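Local structure of putative S-adenosyl-L-methionine-dependent Methyltransferase (Methanococcus maripaludis, 3DLC) at residues Y29-E34 against F150-L155; I69-F74 against D93-V98; D101-P106 against A128-E133. The protein binds S-adenosylmethionine and is probably a methyltransferase that passes the methyl group of this cofactor to a substrate not yet established. All blocks are in the same frame, centred on the assembly; numbering follows the deposited sequence. Where two conformers were deposited one is given.

In the fold
Each of the three contacts carries residues that touch S-adenosylmethionine, yet they share no helix or strand. Contact 2 is a strand pair at the edge of the parallel part of the sheet, held by backbone hydrogen bonds, and it meets the ribose and adenine. Contact 3 comes next along the chain, joining a loop to helix 127-137 by packing and one bond from a backbone N-H to Glu133 OE1; it touches contact 2 where Val98 and Leu72 pack on Pro106. Contact 1, its centre about 27 Å from that of contact 3 across the chain's centre, is van der Waals packing of isoleucines on a loop. All three are partly buried, none wholly core or surface.

Contact 1 of 3, residues Y29-E34 against F150-L155; sequences YPIIAE and FGNKEL. With SAM (S-adenosylmethionine), chain C.
Ile31 carries most of this contact, its two branches meeting different parts of the 150-155 turn. CG2 sits against the peptide of Gly151, 3.6 Å from Gly151 O, while CG1 meets Leu155 CD1 at 3.9 Å, the two side chains crossing obliquely. The Asn152 amide comes in at about a right angle to Ile31, its ND2 lying 3.8 Å from Ile31 CG2. Ile32 CG1, set beside the backbone N (chi1 -67°), rests 3.8 Å from Gly151 CA. The backbone of Gly151 (phi 87°) is one that suits glycine. Asn152 is the N-cap of helix 153-166, its OD1 taking Leu155 N in a nearly straight bond of 2.9 Å. Helix 28-40 packs here on the start of that helix, which follows strand 142-148 of the Rossmann-like methyltransferase sheet. Tyr29 turns away from this packing toward S-adenosylmethionine, where its OH donates to carboxylate oxygen OXT of the cofactor at 2.7 Å; a phenylalanine here would probably leave that oxygen without this donor and hold the methionine end less firmly. Behind the turn Phe150, in the conformer given, makes a cation-pi contact with Arg118 and an edge-to-face one with Phe25.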
loop_
_atom_site.group_PDB
_atom_site.type_symbol
_atom_site.label_atom_id
_atom_site.label_comp_id
_atom_site.label_asym_id
_atom_site.label_seq_id
_atom_site.Cartn_x
_atom_site.Cartn_y
_atom_site.Cartn_z
ATOM N N TYR A 29 7.230 -3.526 -8.436
ATOM C CA TYR A 29 7.172 -2.199 -7.826
ATOM C C TYR A 29 7.316 -1.070 -8.883
ATOM O O TYR A 29 6.529 -0.134 -8.851
ATOM C CB TYR A 29 8.138 -2.080 -6.651
ATOM C CG TYR A 29 7.835 -3.104 -5.591
ATOM C CD1 TYR A 29 6.798 -2.926 -4.709
ATOM C CD2 TYR A 29 8.604 -4.247 -5.457
ATOM C CE1 TYR A 29 6.495 -3.878 -3.748
ATOM C CE2 TYR A 29 8.315 -5.206 -4.499
ATOM C CZ TYR A 29 7.288 -5.010 -3.637
ATOM O OH TYR A 29 7.044 -5.972 -2.670
ATOM N N PRO A 30 8.296 -1.163 -9.795
ATOM C CA PRO A 30 8.340 -0.140 -10.834
ATOM C C PRO A 30 7.097 -0.132 -11.717
ATOM O O PRO A 30 6.698 0.919 -12.203
ATOM C CB PRO A 30 9.609 -0.449 -11.619
ATOM C CG PRO A 30 10.094 -1.718 -11.104
ATOM C CD PRO A 30 9.474 -2.033 -9.815
ATOM N N ILE A 31 6.504 -1.294 -11.965
ATOM C CA ILE A 31 5.302 -1.370 -12.801
ATOM C C ILE A 31 4.122 -0.690 -12.083
ATOM O O ILE A 31 3.380 0.080 -12.685
ATOM C CB ILE A 31 4.956 -2.832 -13.178
ATOM C CG1 ILE A 31 6.054 -3.417 -14.093
ATOM C CG2 ILE A 31 3.578 -2.952 -13.820
ATOM C CD1 ILE A 31 6.163 -2.750 -15.449
ATOM N N ILE A 32 3.937 -0.998 -10.810
ATOM C CA ILE A 32 2.855 -0.397 -10.061
ATOM C C ILE A 32 3.075 1.110 -9.980
ATOM O O ILE A 32 2.124 1.903 -10.141
ATOM C CB ILE A 32 2.716 -1.033 -8.680
ATOM C CG1 ILE A 32 2.242 -2.500 -8.828
ATOM C CG2 ILE A 32 1.725 -0.241 -7.822
ATOM C CD1 ILE A 32 2.318 -3.331 -7.544
ATOM N N ALA A 33 4.298 1.546 -9.703
ATOM C CA ALA A 33 4.592 2.979 -9.670
ATOM C C ALA A 33 4.258 3.659 -10.985
ATOM O O ALA A 33 3.655 4.722 -11.030
ATOM C CB ALA A 33 6.062 3.204 -9.281
ATOM N N GLU A 34 4.637 3.018 -12.082
ATOM C CA GLU A 34 4.345 3.538 -13.399
ATOM C C GLU A 34 2.846 3.594 -13.633
ATOM O O GLU A 34 2.323 4.572 -14.184
ATOM C CB GLU A 34 5.038 2.660 -14.443
ATOM C CG GLU A 34 4.744 3.020 -15.862
ATOM C CD GLU A 34 5.518 2.181 -16.842
ATOM O OE1 GLU A 34 5.531 0.952 -16.757
ATOM O OE2 GLU A 34 6.138 2.785 -17.693
ATOM N N PHE A 150 0.041 -7.209 -8.636
ATOM C CA PHE A 150 1.339 -7.465 -9.253
ATOM C C PHE A 150 1.671 -6.591 -10.442
ATOM O O PHE A 150 2.645 -6.824 -11.104
ATOM C CB PHE A 150 1.488 -8.970 -9.537
ATOM C CG PHE A 150 1.328 -9.768 -8.297
ATOM C CD1 PHE A 150 2.392 -9.933 -7.421
ATOM C CD2 PHE A 150 0.058 -10.182 -7.879
ATOM C CE1 PHE A 150 2.249 -10.590 -6.218
ATOM C CE2 PHE A 150 -0.105 -10.812 -6.645
ATOM C CZ PHE A 150 1.001 -11.031 -5.822
ATOM N N GLY A 151 0.838 -5.592 -10.688
ATOM C CA GLY A 151 1.111 -4.605 -11.720
ATOM C C GLY A 151 0.638 -4.936 -13.122
ATOM O O GLY A 151 0.142 -4.050 -13.810
ATOM N N ASN A 152 0.854 -6.173 -13.571
ATOM C CA ASN A 152 0.314 -6.584 -14.859
ATOM C C ASN A 152 0.115 -8.096 -14.865
ATOM O O ASN A 152 0.525 -8.807 -13.942
ATOM C CB ASN A 152 1.181 -6.062 -16.001
ATOM C CG ASN A 152 2.580 -6.648 -16.016
ATOM O OD1 ASN A 152 2.756 -7.839 -15.803
ATOM N ND2 ASN A 152 3.581 -5.815 -16.319
ATOM N N LYS A 153 -0.537 -8.588 -15.913
ATOM C CA LYS A 153 -0.882 -9.996 -15.974
ATOM C C LYS A 153 0.333 -10.901 -16.050
ATOM O O LYS A 153 0.347 -11.976 -15.451
ATOM C CB LYS A 153 -1.774 -10.253 -17.186
ATOM C CG LYS A 153 -2.255 -11.673 -17.317
ATOM C CD LYS A 153 -3.123 -11.861 -18.544
ATOM C CE LYS A 153 -3.724 -13.228 -18.620
ATOM N NZ LYS A 153 -4.630 -13.318 -19.793
ATOM N N GLU A 154 1.342 -10.497 -16.806
ATOM C CA GLU A 154 2.529 -11.339 -17.018
ATOM C C GLU A 154 3.233 -11.594 -15.684
ATOM O O GLU A 154 3.588 -12.725 -15.354
ATOM C CB GLU A 154 3.517 -10.728 -18.051
ATOM C CG GLU A 154 4.832 -11.563 -18.224
ATOM C CD GLU A 154 5.732 -11.158 -19.415
ATOM O OE1 GLU A 154 5.449 -10.150 -20.094
ATOM O OE2 GLU A 154 6.763 -11.838 -19.647
ATOM N N LEU A 155 3.438 -10.530 -14.926
ATOM C CA LEU A 155 4.076 -10.652 -13.619
ATOM C C LEU A 155 3.182 -11.382 -12.650
ATOM O O LEU A 155 3.636 -12.224 -11.880
ATOM C CB LEU A 155 4.486 -9.288 -13.077
ATOM C CG LEU A 155 5.558 -8.547 -13.872
ATOM C CD1 LEU A 155 5.780 -7.192 -13.249
ATOM C CD2 LEU A 155 6.865 -9.359 -13.937
HETATM N N SAM C . 3.786 -2.476 0.978
HETATM C CA SAM C . 4.890 -3.466 1.071
HETATM C C SAM C . 5.039 -4.195 -0.236
HETATM O O SAM C . 4.101 -4.178 -1.036
HETATM O OXT SAM C . 6.070 -4.827 -0.435
HETATM C CB SAM C . 4.661 -4.409 2.236
HETATM C CG SAM C . 3.444 -5.272 2.151
HETATM S SD SAM C . 3.344 -6.311 3.622
HETATM C CE SAM C . 2.487 -7.644 2.831
HETATM C "C5'" SAM C . 2.024 -5.492 4.663
HETATM C "C4'" SAM C . 2.448 -4.328 5.607
HETATM O "O4'" SAM C . 1.384 -3.531 6.224
HETATM C "C3'" SAM C . 3.435 -4.750 6.725
HETATM O "O3'" SAM C . 4.625 -4.043 6.550
HETATM C "C2'" SAM C . 2.699 -4.352 8.005
HETATM O "O2'" SAM C . 3.493 -4.053 9.131
HETATM C "C1'" SAM C . 1.824 -3.179 7.530
HETATM N N9 SAM C . 0.622 -2.953 8.348
HETATM C C8 SAM C . -0.345 -3.881 8.654
HETATM N N7 SAM C . -1.353 -3.307 9.354
HETATM C C5 SAM C . -1.009 -1.991 9.519
HETATM C C6 SAM C . -1.621 -0.921 10.179
HETATM N N6 SAM C . -2.753 -1.017 10.899
HETATM N N1 SAM C . -1.016 0.284 10.091
HETATM C C2 SAM C . 0.175 0.443 9.422
HETATM N N3 SAM C . 0.841 -0.583 8.819
HETATM C C4 SAM C . 0.214 -1.756 8.873
#

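Contact 2 of 3, residues I69-F74 against D93-V98. With SAM (S-adenosylmethionine), chain C.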
loop_
_atom_site.group_PDB
_atom_site.type_symbol
_atom_site.label_atom_id
_atom_site.label_comp_id
_atom_site.label_asym_id
_atom_site.label_seq_id
_atom_site.Cartn_x
_atom_site.Cartn_y
_atom_site.Cartn_z
ATOM N N ILE A 69 7.960 11.635 -0.208
ATOM C CA ILE A 69 7.226 10.443 0.246
ATOM C C ILE A 69 7.396 10.168 1.711
ATOM O O ILE A 69 8.498 10.349 2.269
ATOM C CB ILE A 69 7.757 9.216 -0.553
ATOM C CG1 ILE A 69 7.529 9.422 -2.067
ATOM C CG2 ILE A 69 7.093 7.893 -0.072
ATOM C CD1 ILE A 69 8.367 8.526 -2.957
ATOM N N ARG A 70 6.291 9.803 2.352
ATOM C CA ARG A 70 6.323 9.330 3.743
ATOM C C ARG A 70 5.814 7.904 3.715
ATOM O O ARG A 70 4.748 7.607 3.167
ATOM C CB ARG A 70 5.475 10.165 4.669
ATOM C CG ARG A 70 6.085 11.514 4.876
ATOM C CD ARG A 70 5.297 12.343 5.814
ATOM N NE ARG A 70 5.798 13.708 5.811
ATOM C CZ ARG A 70 5.382 14.646 6.645
ATOM N NH1 ARG A 70 4.434 14.365 7.528
ATOM N NH2 ARG A 70 5.909 15.869 6.577
ATOM N N ALA A 71 6.633 7.014 4.243
ATOM C CA ALA A 71 6.392 5.568 4.315
ATOM C C ALA A 71 5.954 5.228 5.727
ATOM O O ALA A 71 6.733 5.277 6.671
ATOM C CB ALA A 71 7.661 4.837 3.937
ATOM N N LEU A 72 4.659 4.953 5.869
ATOM C CA LEU A 72 4.040 4.713 7.166
ATOM C C LEU A 72 3.869 3.217 7.410
ATOM O O LEU A 72 3.262 2.511 6.611
ATOM C CB LEU A 72 2.651 5.370 7.164
ATOM C CG LEU A 72 1.813 5.181 8.427
ATOM C CD1 LEU A 72 2.354 6.018 9.583
ATOM C CD2 LEU A 72 0.347 5.559 8.202
ATOM N N ASP A 73 4.378 2.732 8.524
ATOM C CA ASP A 73 4.194 1.326 8.885
ATOM C C ASP A 73 4.154 1.193 10.398
ATOM O O ASP A 73 4.876 1.894 11.105
ATOM C CB ASP A 73 5.305 0.471 8.288
ATOM C CG ASP A 73 4.904 -0.994 8.178
ATOM O OD1 ASP A 73 4.816 -1.683 9.209
ATOM O OD2 ASP A 73 4.650 -1.458 7.034
ATOM N N PHE A 74 3.306 0.310 10.899
ATOM C CA PHE A 74 3.148 0.109 12.325
ATOM C C PHE A 74 4.126 -0.859 12.933
ATOM O O PHE A 74 4.135 -1.004 14.158
ATOM C CB PHE A 74 1.670 -0.206 12.718
ATOM C CG PHE A 74 1.198 -1.630 12.508
ATOM C CD1 PHE A 74 1.847 -2.543 11.689
ATOM C CD2 PHE A 74 0.032 -2.019 13.139
ATOM C CE1 PHE A 74 1.328 -3.830 11.545
ATOM C CE2 PHE A 74 -0.480 -3.279 12.985
ATOM C CZ PHE A 74 0.165 -4.198 12.186
ATOM N N ASP A 93 16.758 11.353 1.289
ATOM C CA ASP A 93 16.200 12.676 0.998
ATOM C C ASP A 93 14.796 12.629 0.413
ATOM O O ASP A 93 14.125 13.644 0.384
ATOM C CB ASP A 93 17.101 13.437 0.010
ATOM C CG ASP A 93 17.326 12.682 -1.305
ATOM O OD1 ASP A 93 17.499 11.457 -1.271
ATOM O OD2 ASP A 93 17.314 13.298 -2.389
ATOM N N ARG A 94 14.399 11.468 -0.085
ATOM C CA ARG A 94 13.130 11.312 -0.801
ATOM C C ARG A 94 12.024 10.671 0.010
ATOM O O ARG A 94 10.826 10.868 -0.306
ATOM C CB ARG A 94 13.352 10.498 -2.065
ATOM C CG ARG A 94 14.390 11.102 -3.033
ATOM C CD ARG A 94 13.986 12.516 -3.526
ATOM N NE ARG A 94 12.650 12.480 -4.086
ATOM C CZ ARG A 94 12.291 11.833 -5.186
ATOM N NH1 ARG A 94 13.170 11.261 -5.989
ATOM N NH2 ARG A 94 11.023 11.758 -5.477
ATOM N N ILE A 95 12.399 9.845 0.988
ATOM C CA ILE A 95 11.459 9.023 1.707
ATOM C C ILE A 95 11.746 9.116 3.203
ATOM O O ILE A 95 12.856 8.868 3.658
ATOM C CB ILE A 95 11.567 7.547 1.296
ATOM C CG1 ILE A 95 11.333 7.378 -0.200
ATOM C CG2 ILE A 95 10.563 6.670 2.085
ATOM C CD1 ILE A 95 11.896 6.046 -0.766
ATOM N N GLN A 96 10.730 9.528 3.938
ATOM C CA GLN A 96 10.760 9.578 5.392
ATOM C C GLN A 96 9.982 8.402 5.943
ATOM O O GLN A 96 8.822 8.216 5.572
ATOM C CB GLN A 96 10.101 10.865 5.897
ATOM C CG GLN A 96 10.114 10.937 7.411
ATOM C CD GLN A 96 9.429 12.170 7.970
ATOM O OE1 GLN A 96 8.882 12.995 7.235
ATOM N NE2 GLN A 96 9.482 12.320 9.290
ATOM N N ILE A 97 10.594 7.615 6.817
ATOM C CA ILE A 97 9.914 6.498 7.452
ATOM C C ILE A 97 9.166 7.040 8.661
ATOM O O ILE A 97 9.722 7.771 9.472
ATOM C CB ILE A 97 10.946 5.392 7.825
ATOM C CG1 ILE A 97 11.738 4.897 6.587
ATOM C CG2 ILE A 97 10.286 4.245 8.521
ATOM C CD1 ILE A 97 10.975 4.376 5.401
ATOM N N VAL A 98 7.884 6.687 8.744
ATOM C CA VAL A 98 7.016 7.119 9.840
ATOM C C VAL A 98 6.450 5.905 10.566
ATOM O O VAL A 98 5.787 5.054 9.991
ATOM C CB VAL A 98 5.882 7.989 9.291
ATOM C CG1 VAL A 98 4.988 8.472 10.406
ATOM C CG2 VAL A 98 6.446 9.136 8.444
HETATM N N SAM C . 3.786 -2.476 0.978
HETATM C CA SAM C . 4.890 -3.466 1.071
HETATM C C SAM C . 5.039 -4.195 -0.236
HETATM O O SAM C . 4.101 -4.178 -1.036
HETATM O OXT SAM C . 6.070 -4.827 -0.435
HETATM C CB SAM C . 4.661 -4.409 2.236
HETATM C CG SAM C . 3.444 -5.272 2.151
HETATM S SD SAM C . 3.344 -6.311 3.622
HETATM C CE SAM C . 2.487 -7.644 2.831
HETATM C "C5'" SAM C . 2.024 -5.492 4.663
HETATM C "C4'" SAM C . 2.448 -4.328 5.607
HETATM O "O4'" SAM C . 1.384 -3.531 6.224
HETATM C "C3'" SAM C . 3.435 -4.750 6.725
HETATM O "O3'" SAM C . 4.625 -4.043 6.550
HETATM C "C2'" SAM C . 2.699 -4.352 8.005
HETATM O "O2'" SAM C . 3.493 -4.053 9.131
HETATM C "C1'" SAM C . 1.824 -3.179 7.530
HETATM N N9 SAM C . 0.622 -2.953 8.348
HETATM C C8 SAM C . -0.345 -3.881 8.654
HETATM N N7 SAM C . -1.353 -3.307 9.354
HETATM C C5 SAM C . -1.009 -1.991 9.519
HETATM C C6 SAM C . -1.621 -0.921 10.179
HETATM N N6 SAM C . -2.753 -1.017 10.899
HETATM N N1 SAM C . -1.016 0.284 10.091
HETATM C C2 SAM C . 0.175 0.443 9.422
HETATM N N3 SAM C . 0.841 -0.583 8.819
HETATM C C4 SAM C . 0.214 -1.756 8.873
#
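Asp73 grips the ribose of S-adenosylmethionine with both carboxylate oxygens: O3' donates to Asp73 OD2 at 2.6 Å and O2' to Asp73 OD1 at 2.7 Å. Gly53 N and Ser75 N also donate, to OD2 and OD1 respectively, holding the carboxylate in place. Across the strands run five backbone bonds, from Ile69 N on Arg94 O to Asp73 N on Val98 O; Val98 N to Ala71 O is 2.8 Å. Arg94 folds its guanidinium back to the carbonyls of Phe67, Ser65 and Ala62. Phe74 lays its ring over the adenine, cofactor C5 3.4 Å above the ring centre. Arg70 and Gln96 run side by side, Gln96 OE1 lying over one face of the guanidinium in packing rather than a hydrogen bond, the planes 66° apart. On that side of the sheet Leu72 CD1 meets Val98 CG1 at 3.7 Å. On the other face Ala71 CB touches Ile97 CD1 at 3.7 Å and Ile95 CG2 at 3.9 Å; Ile97 packs on helix 76-88, Ala71 on Ser58 of helix 56-64, and Ile95 on both helices. Parallel strands joined through helix 76-88 make a beta-alpha-beta unit; an acidic residue gripping the ribose at the end of its first strand is characteristic of Rossmann-fold methyltransferases.

Contact 3 of 3, residues D101-P106 against A128-E133. Unlike the reference sequence in segment 128-133: Ala128 (reference Thr). With SAM (S-adenosylmethionine), chain C.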
loop_
_atom_site.group_PDB
_atom_site.type_symbol
_atom_site.label_atom_id
_atom_site.label_comp_id
_atom_site.label_asym_id
_atom_site.label_seq_id
_atom_site.Cartn_x
_atom_site.Cartn_y
_atom_site.Cartn_z
ATOM N N ASP A 101 0.249 3.913 12.700
ATOM C CA ASP A 101 -0.865 3.043 12.341
ATOM C C ASP A 101 -1.894 3.792 11.515
ATOM O O ASP A 101 -2.202 4.972 11.779
ATOM C CB ASP A 101 -1.509 2.569 13.677
ATOM C CG ASP A 101 -2.401 1.380 13.556
ATOM O OD1 ASP A 101 -3.316 1.370 12.714
ATOM O OD2 ASP A 101 -2.179 0.406 14.319
ATOM N N VAL A 102 -2.429 3.112 10.508
ATOM C CA VAL A 102 -3.458 3.669 9.638
ATOM C C VAL A 102 -4.689 4.144 10.435
ATOM O O VAL A 102 -5.441 4.993 9.979
ATOM C CB VAL A 102 -3.863 2.648 8.540
ATOM C CG1 VAL A 102 -4.607 1.445 9.112
ATOM C CG2 VAL A 102 -4.664 3.355 7.441
ATOM N N HIS A 103 -4.884 3.589 11.628
ATOM C CA HIS A 103 -6.048 3.969 12.428
ATOM C C HIS A 103 -5.835 5.243 13.218
ATOM O O HIS A 103 -6.769 5.721 13.869
ATOM C CB HIS A 103 -6.456 2.864 13.394
ATOM C CG HIS A 103 -6.821 1.590 12.716
ATOM N ND1 HIS A 103 -5.896 0.603 12.475
ATOM C CD2 HIS A 103 -7.977 1.171 12.149
ATOM C CE1 HIS A 103 -6.495 -0.399 11.847
ATOM N NE2 HIS A 103 -7.753 -0.078 11.632
ATOM N N ASN A 104 -4.631 5.803 13.178
ATOM C CA ASN A 104 -4.338 7.033 13.905
ATOM C C ASN A 104 -3.084 7.637 13.284
ATOM O O ASN A 104 -1.991 7.593 13.827
ATOM C CB ASN A 104 -4.168 6.714 15.385
ATOM C CG ASN A 104 -3.936 7.940 16.187
ATOM O OD1 ASN A 104 -4.646 8.911 16.003
ATOM N ND2 ASN A 104 -2.971 7.907 17.115
ATOM N N ILE A 105 -3.270 8.175 12.095
ATOM C CA ILE A 105 -2.131 8.579 11.274
ATOM C C ILE A 105 -1.525 9.877 11.779
ATOM O O ILE A 105 -2.241 10.870 11.906
ATOM C CB ILE A 105 -2.545 8.745 9.794
ATOM C CG1 ILE A 105 -3.183 7.460 9.263
ATOM C CG2 ILE A 105 -1.309 9.158 8.949
ATOM C CD1 ILE A 105 -3.747 7.569 7.815
ATOM N N PRO A 106 -0.213 9.895 12.047
ATOM C CA PRO A 106 0.441 11.101 12.608
ATOM C C PRO A 106 0.828 12.099 11.533
ATOM O O PRO A 106 1.991 12.482 11.373
ATOM C CB PRO A 106 1.663 10.522 13.313
ATOM C CG PRO A 106 2.072 9.408 12.431
ATOM C CD PRO A 106 0.743 8.768 11.982
ATOM N N ALA A 128 -13.369 0.857 8.810
ATOM C CA ALA A 128 -14.107 2.128 8.771
ATOM C C ALA A 128 -13.227 3.245 9.330
ATOM O O ALA A 128 -13.124 4.330 8.756
ATOM C CB ALA A 128 -15.397 2.034 9.563
ATOM N N THR A 129 -12.608 3.001 10.478
ATOM C CA THR A 129 -11.738 3.985 11.084
ATOM C C THR A 129 -10.528 4.266 10.196
ATOM O O THR A 129 -10.113 5.423 10.029
ATOM C CB THR A 129 -11.300 3.536 12.482
ATOM O OG1 THR A 129 -12.465 3.457 13.303
ATOM C CG2 THR A 129 -10.259 4.470 13.105
ATOM N N ALA A 130 -9.958 3.217 9.627
ATOM C CA ALA A 130 -8.790 3.374 8.749
ATOM C C ALA A 130 -9.128 4.294 7.572
ATOM O O ALA A 130 -8.375 5.194 7.254
ATOM C CB ALA A 130 -8.324 2.023 8.240
ATOM N N PHE A 131 -10.264 4.051 6.915
ATOM C CA PHE A 131 -10.640 4.879 5.775
ATOM C C PHE A 131 -11.054 6.292 6.128
ATOM O O PHE A 131 -10.829 7.200 5.357
ATOM C CB PHE A 131 -11.615 4.151 4.850
ATOM C CG PHE A 131 -10.887 3.207 3.914
ATOM C CD1 PHE A 131 -10.310 3.677 2.743
ATOM C CD2 PHE A 131 -10.666 1.886 4.269
ATOM C CE1 PHE A 131 -9.578 2.832 1.939
ATOM C CE2 PHE A 131 -9.930 1.044 3.460
ATOM C CZ PHE A 131 -9.385 1.523 2.302
ATOM N N ARG A 132 -11.601 6.506 7.315
ATOM C CA ARG A 132 -11.821 7.878 7.790
ATOM C C ARG A 132 -10.500 8.611 7.960
ATOM O O ARG A 132 -10.392 9.796 7.632
ATOM C CB ARG A 132 -12.644 7.892 9.079
ATOM C CG ARG A 132 -14.134 7.629 8.811
ATOM C CD ARG A 132 -14.956 7.758 10.104
ATOM N NE ARG A 132 -16.371 7.899 9.814
ATOM C CZ ARG A 132 -17.194 6.904 9.607
ATOM N NH1 ARG A 132 -16.837 5.663 9.825
ATOM N NH2 ARG A 132 -18.429 7.158 9.189
ATOM N N GLU A 133 -9.491 7.911 8.482
ATOM C CA GLU A 133 -8.161 8.542 8.626
ATOM C C GLU A 133 -7.528 8.858 7.269
ATOM O O GLU A 133 -6.932 9.910 7.060
ATOM C CB GLU A 133 -7.232 7.647 9.468
ATOM C CG GLU A 133 -7.452 7.791 10.941
ATOM C CD GLU A 133 -6.983 9.161 11.398
ATOM O OE1 GLU A 133 -5.752 9.362 11.563
ATOM O OE2 GLU A 133 -7.832 10.061 11.544
HETATM N N SAM C . 3.786 -2.476 0.978
HETATM C CA SAM C . 4.890 -3.466 1.071
HETATM C C SAM C . 5.039 -4.195 -0.236
HETATM O O SAM C . 4.101 -4.178 -1.036
HETATM O OXT SAM C . 6.070 -4.827 -0.435
HETATM C CB SAM C . 4.661 -4.409 2.236
HETATM C CG SAM C . 3.444 -5.272 2.151
HETATM S SD SAM C . 3.344 -6.311 3.622
HETATM C CE SAM C . 2.487 -7.644 2.831
HETATM C "C5'" SAM C . 2.024 -5.492 4.663
HETATM C "C4'" SAM C . 2.448 -4.328 5.607
HETATM O "O4'" SAM C . 1.384 -3.531 6.224
HETATM C "C3'" SAM C . 3.435 -4.750 6.725
HETATM O "O3'" SAM C . 4.625 -4.043 6.550
HETATM C "C2'" SAM C . 2.699 -4.352 8.005
HETATM O "O2'" SAM C . 3.493 -4.053 9.131
HETATM C "C1'" SAM C . 1.824 -3.179 7.530
HETATM N N9 SAM C . 0.622 -2.953 8.348
HETATM C C8 SAM C . -0.345 -3.881 8.654
HETATM N N7 SAM C . -1.353 -3.307 9.354
HETATM C C5 SAM C . -1.009 -1.991 9.519
HETATM C C6 SAM C . -1.621 -0.921 10.179
HETATM N N6 SAM C . -2.753 -1.017 10.899
HETATM N N1 SAM C . -1.016 0.284 10.091
HETATM C C2 SAM C . 0.175 0.443 9.422
HETATM N N3 SAM C . 0.841 -0.583 8.819
HETATM C C4 SAM C . 0.214 -1.756 8.873
#
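The adenine end of the S-adenosylmethionine pocket is formed in part by the loop 101-106, which packs against helix 127-137. Val102 N donates to adenine N1 at 3.2 Å, and the exocyclic N6 of the cofactor donates to Asp101 OD1 at 3.1 Å, so the loop reads the base edge through a backbone N-H and a carboxylate. The same OD1 also accepts from His103 N, closing an Asx turn, and from His103 ND1 at 2.7 Å. Both His103 donors arrive from one face of the carboxylate plane, the backbone N on the anti side and ND1 on the syn side, which holds the carboxylate at the N6 edge of the base. In His103, chi1 of -60° sets CG beside the backbone N, and the CD2 side of the ring comes to the helix: Thr129 CB lies at the ring edge, 4.1 Å from His103 CD2, and Val102 CG1 covers one face near the rim. The far nitrogen, NE2, is bonded to the carbonyl O of Glu125.

In a Rossmann-like methyltransferase this loop follows strand 95-99 and leads back into the sheet at strand 112-118; a type I turn runs from Asp101 to Asn104. Beyond the turn the contact is carried by Glu133. The bend at chi2 (-69°) turns CD back, and OE1 accepts from Ile105 N at 2.8 Å through its anti lone pair. OE2 pairs with Arg136 in a salt bridge, which would probably keep the carboxylate ionised. The Ile105 and Glu133 side chains run antiparallel, passing alongside one another, with Ile105 CD1 meeting Glu133 CB at 3.9 Å. Nearer the adenine, Ala130 CB packs against both methyls of Val102, 3.9 Å from CG1, with Trp124 touching these two residues as well.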